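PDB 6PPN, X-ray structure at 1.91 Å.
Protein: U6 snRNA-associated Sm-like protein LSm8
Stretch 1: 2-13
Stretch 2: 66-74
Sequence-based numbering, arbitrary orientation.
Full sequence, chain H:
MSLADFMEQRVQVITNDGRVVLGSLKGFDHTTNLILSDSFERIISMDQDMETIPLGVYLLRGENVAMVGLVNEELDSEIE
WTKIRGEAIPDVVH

Stretch 1, residues 2-13: SLADFMEQRVQV
Stretch 2 (66-74) AMVGLVNEE

The two stretches of LSm8 are joined as neighbouring antiparallel β-strands, with a short N-terminal 3-10 segment folded over one face of the pair to add an apolar layer; together they bury 632 Å². Residues 2-6 form the 3-10 segment, with backbone bonds from Asp5 N to Ser2 O and Phe6 N to Leu3 O, both 2.9 Å. A type II turn from Phe6 to Gln9 follows, in which Glu8 takes positive phi (64/21), and strand 10-13 then runs at 150° to the strand that includes residues 66-70.

The register pairs Val11 with Leu70, Gln12 with Gly69 and Val13 with Val68, at CA-CA distances of 4.6, 5.0 and 4.5 Å. Gln12 and Gly69 form the hydrogen-bonded pair: Gln12 N donates to Gly69 O at 2.7 Å, and Gly69 N to Gln12 O at 2.9 Å, nearly straight at 175°. Two residues along, beyond the Val11-Leu70 pair, Val71 N donates to Arg10 O at 3.2 Å. At the two non-hydrogen-bonded pairs, CA-H...O contacts fill in, Val11 CA to Gly69 O at 3.3 Å and Val13 CA to Met67 O at 3.4 Å.

Val11, Val13, Val68 and Leu70 share one face. Val68 (chi1 t) is central there: its CG1 lies 3.5 Å from Val11 CG1 and 3.8 Å from Leu3 CD2, while its CG2 is 4.3 Å from CG2 of Val13 (chi1 t). Val11 has an off-well chi1 of 129°. Beta-branched valines suit these extended positions, filling the buried layer without long side chains.

Phe6 (chi1 m, chi2 -17°) points toward the second strand and spans Val68 and Leu70. Leu70 (t, p) sets its CB over one ring face, 3.9 Å from the ring centroid of Phe6 and 23° off the normal, a CH-pi contact; Val68 O approaches the ring edge, 3.3 Å from Phe6 CE2. Gln9 (m, t, chi3 81°) braces the turn, its NE2 donating to Asp5 O at 2.9 Å and Met7 O at 3.1 Å, while its OE1 lies 3.7 Å from Leu70 CD1.

On the other face, Gln12 (t, t) directs its end away from the second stretch, and its NE2 is satisfied elsewhere in the structure. Gly69 opposite offers no side chain. Val71 (chi1 -13°, off-well) places CG2 3.9 Å from Arg10 CB. Arg10 (m, m, m) leads its end away, but its aliphatic CG packs 3.5 Å from OE1 of Glu73 (m, m).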

# COMPACT_ATOMS: atom_id res chain seq x y z
N SER H 2 -17.85 -6.90 -11.00
CA SER H 2 -17.61 -7.09 -12.42
C SER H 2 -16.78 -8.34 -12.64
O SER H 2 -16.84 -8.96 -13.70
CB SER H 2 -16.95 -5.86 -13.04
N LEU H 3 -16.00 -8.73 -11.63
CA LEU H 3 -15.23 -9.98 -11.68
C LEU H 3 -16.13 -11.19 -11.73
O LEU H 3 -15.69 -12.24 -12.21
CB LEU H 3 -14.33 -10.11 -10.47
CG LEU H 3 -13.01 -9.36 -10.56
CD1 LEU H 3 -12.23 -9.53 -9.24
CD2 LEU H 3 -12.23 -9.87 -11.78
N ALA H 4 -17.37 -11.09 -11.26
CA ALA H 4 -18.31 -12.18 -11.49
C ALA H 4 -18.46 -12.46 -12.97
O ALA H 4 -18.73 -13.60 -13.36
CB ALA H 4 -19.67 -11.84 -10.89
N ASP H 5 -18.26 -11.45 -13.83
CA ASP H 5 -18.31 -11.67 -15.27
C ASP H 5 -17.23 -12.62 -15.75
O ASP H 5 -17.39 -13.22 -16.82
CB ASP H 5 -18.12 -10.35 -16.02
CG ASP H 5 -19.23 -9.38 -15.80
OD1 ASP H 5 -20.25 -9.78 -15.19
OD2 ASP H 5 -19.09 -8.23 -16.28
N PHE H 6 -16.13 -12.76 -15.01
CA PHE H 6 -15.00 -13.59 -15.42
C PHE H 6 -14.99 -14.98 -14.78
O PHE H 6 -14.07 -15.76 -15.04
CB PHE H 6 -13.68 -12.90 -15.07
CG PHE H 6 -13.46 -11.59 -15.75
CD1 PHE H 6 -14.19 -11.22 -16.85
CD2 PHE H 6 -12.48 -10.71 -15.28
CE1 PHE H 6 -13.97 -10.01 -17.48
CE2 PHE H 6 -12.24 -9.50 -15.91
CZ PHE H 6 -13.01 -9.14 -17.02
N MET H 7 -15.97 -15.30 -13.93
CA MET H 7 -15.94 -16.56 -13.17
C MET H 7 -15.85 -17.78 -14.09
O MET H 7 -16.50 -17.86 -15.14
CB MET H 7 -17.18 -16.67 -12.30
CG MET H 7 -17.09 -15.90 -11.00
SD MET H 7 -15.80 -16.61 -9.98
CE MET H 7 -16.48 -18.25 -9.79
N GLU H 8 -15.04 -18.76 -13.66
CA GLU H 8 -14.87 -20.05 -14.34
C GLU H 8 -14.27 -19.90 -15.72
O GLU H 8 -14.44 -20.78 -16.57
CB GLU H 8 -16.20 -20.82 -14.45
CG GLU H 8 -16.97 -20.96 -13.16
CD GLU H 8 -16.20 -21.71 -12.07
OE1 GLU H 8 -15.30 -22.53 -12.39
OE2 GLU H 8 -16.48 -21.43 -10.88
N GLN H 9 -13.59 -18.79 -16.00
CA GLN H 9 -12.94 -18.61 -17.28
C GLN H 9 -11.46 -18.32 -17.08
O GLN H 9 -11.03 -17.96 -15.98
CB GLN H 9 -13.59 -17.48 -18.08
CG GLN H 9 -15.08 -17.70 -18.32
CD GLN H 9 -15.81 -16.40 -18.57
OE1 GLN H 9 -15.80 -15.88 -19.69
NE2 GLN H 9 -16.41 -15.85 -17.51
N ARG H 10 -10.68 -18.52 -18.15
CA ARG H 10 -9.26 -18.20 -18.13
C ARG H 10 -9.08 -16.70 -17.99
O ARG H 10 -9.74 -15.91 -18.66
CB ARG H 10 -8.55 -18.68 -19.38
CG ARG H 10 -8.54 -20.19 -19.53
CD ARG H 10 -7.93 -20.92 -18.32
NE ARG H 10 -6.46 -20.84 -18.24
CZ ARG H 10 -5.72 -21.55 -17.37
NH1 ARG H 10 -6.29 -22.39 -16.52
NH2 ARG H 10 -4.39 -21.42 -17.36
N VAL H 11 -8.19 -16.32 -17.09
CA VAL H 11 -8.04 -14.95 -16.66
C VAL H 11 -6.54 -14.70 -16.52
O VAL H 11 -5.76 -15.63 -16.31
CB VAL H 11 -8.81 -14.81 -15.33
CG1 VAL H 11 -7.98 -14.20 -14.26
CG2 VAL H 11 -10.16 -14.13 -15.57
N GLN H 12 -6.12 -13.45 -16.68
CA GLN H 12 -4.71 -13.10 -16.61
C GLN H 12 -4.54 -11.97 -15.60
O GLN H 12 -5.03 -10.87 -15.82
CB GLN H 12 -4.14 -12.67 -17.97
CG GLN H 12 -2.75 -12.01 -17.84
CD GLN H 12 -2.09 -11.73 -19.18
OE1 GLN H 12 -1.65 -12.64 -19.88
NE2 GLN H 12 -2.00 -10.45 -19.54
N VAL H 13 -3.82 -12.24 -14.52
CA VAL H 13 -3.69 -11.31 -13.42
C VAL H 13 -2.34 -10.64 -13.52
O VAL H 13 -1.32 -11.32 -13.70
CB VAL H 13 -3.81 -12.02 -12.06
CG1 VAL H 13 -3.59 -10.99 -10.94
CG2 VAL H 13 -5.17 -12.71 -11.90
N ALA H 66 -3.31 -5.85 -9.33
CA ALA H 66 -3.50 -4.62 -10.09
C ALA H 66 -4.59 -4.77 -11.13
O ALA H 66 -5.50 -3.93 -11.22
CB ALA H 66 -2.18 -4.21 -10.78
N MET H 67 -4.53 -5.81 -11.94
CA MET H 67 -5.49 -5.94 -13.03
C MET H 67 -5.86 -7.39 -13.16
O MET H 67 -5.01 -8.25 -12.93
CB MET H 67 -4.91 -5.53 -14.39
CG MET H 67 -4.71 -4.06 -14.57
SD MET H 67 -3.79 -3.90 -16.10
CE MET H 67 -2.12 -3.81 -15.47
N VAL H 68 -7.10 -7.65 -13.58
CA VAL H 68 -7.55 -8.99 -13.98
C VAL H 68 -8.14 -8.89 -15.38
O VAL H 68 -9.17 -8.24 -15.58
CB VAL H 68 -8.58 -9.56 -13.00
CG1 VAL H 68 -8.97 -10.97 -13.43
CG2 VAL H 68 -8.05 -9.56 -11.55
N GLY H 69 -7.49 -9.51 -16.36
CA GLY H 69 -7.94 -9.47 -17.74
C GLY H 69 -8.57 -10.80 -18.12
O GLY H 69 -8.12 -11.85 -17.68
N LEU H 70 -9.61 -10.76 -18.94
CA LEU H 70 -10.24 -11.98 -19.44
C LEU H 70 -9.49 -12.37 -20.71
O LEU H 70 -9.43 -11.58 -21.65
CB LEU H 70 -11.72 -11.72 -19.72
CG LEU H 70 -12.57 -12.90 -20.17
CD1 LEU H 70 -12.77 -13.86 -19.01
CD2 LEU H 70 -13.92 -12.39 -20.62
N VAL H 71 -8.91 -13.57 -20.74
CA VAL H 71 -8.12 -13.93 -21.90
C VAL H 71 -9.07 -14.41 -22.99
O VAL H 71 -9.92 -15.29 -22.77
CB VAL H 71 -7.02 -14.96 -21.57
CG1 VAL H 71 -6.83 -15.11 -20.07
CG2 VAL H 71 -7.24 -16.27 -22.22
N ASN H 72 -8.97 -13.78 -24.15
CA ASN H 72 -9.83 -14.11 -25.26
C ASN H 72 -9.22 -15.29 -25.97
O ASN H 72 -8.12 -15.18 -26.51
CB ASN H 72 -9.94 -12.91 -26.19
CG ASN H 72 -11.06 -13.04 -27.18
OD1 ASN H 72 -10.89 -13.57 -28.28
ND2 ASN H 72 -12.23 -12.58 -26.78
N GLU H 73 -9.93 -16.43 -25.96
CA GLU H 73 -9.29 -17.67 -26.39
C GLU H 73 -8.83 -17.58 -27.84
O GLU H 73 -7.75 -18.07 -28.17
CB GLU H 73 -10.22 -18.87 -26.17
CG GLU H 73 -10.84 -19.02 -24.75
CD GLU H 73 -9.85 -19.00 -23.55
OE1 GLU H 73 -10.33 -19.17 -22.40
OE2 GLU H 73 -8.62 -18.86 -23.73
N GLU H 74 -9.62 -16.94 -28.71
CA GLU H 74 -9.23 -16.88 -30.12
C GLU H 74 -7.99 -16.03 -30.31
O GLU H 74 -7.00 -16.47 -30.92
CB GLU H 74 -10.39 -16.34 -30.96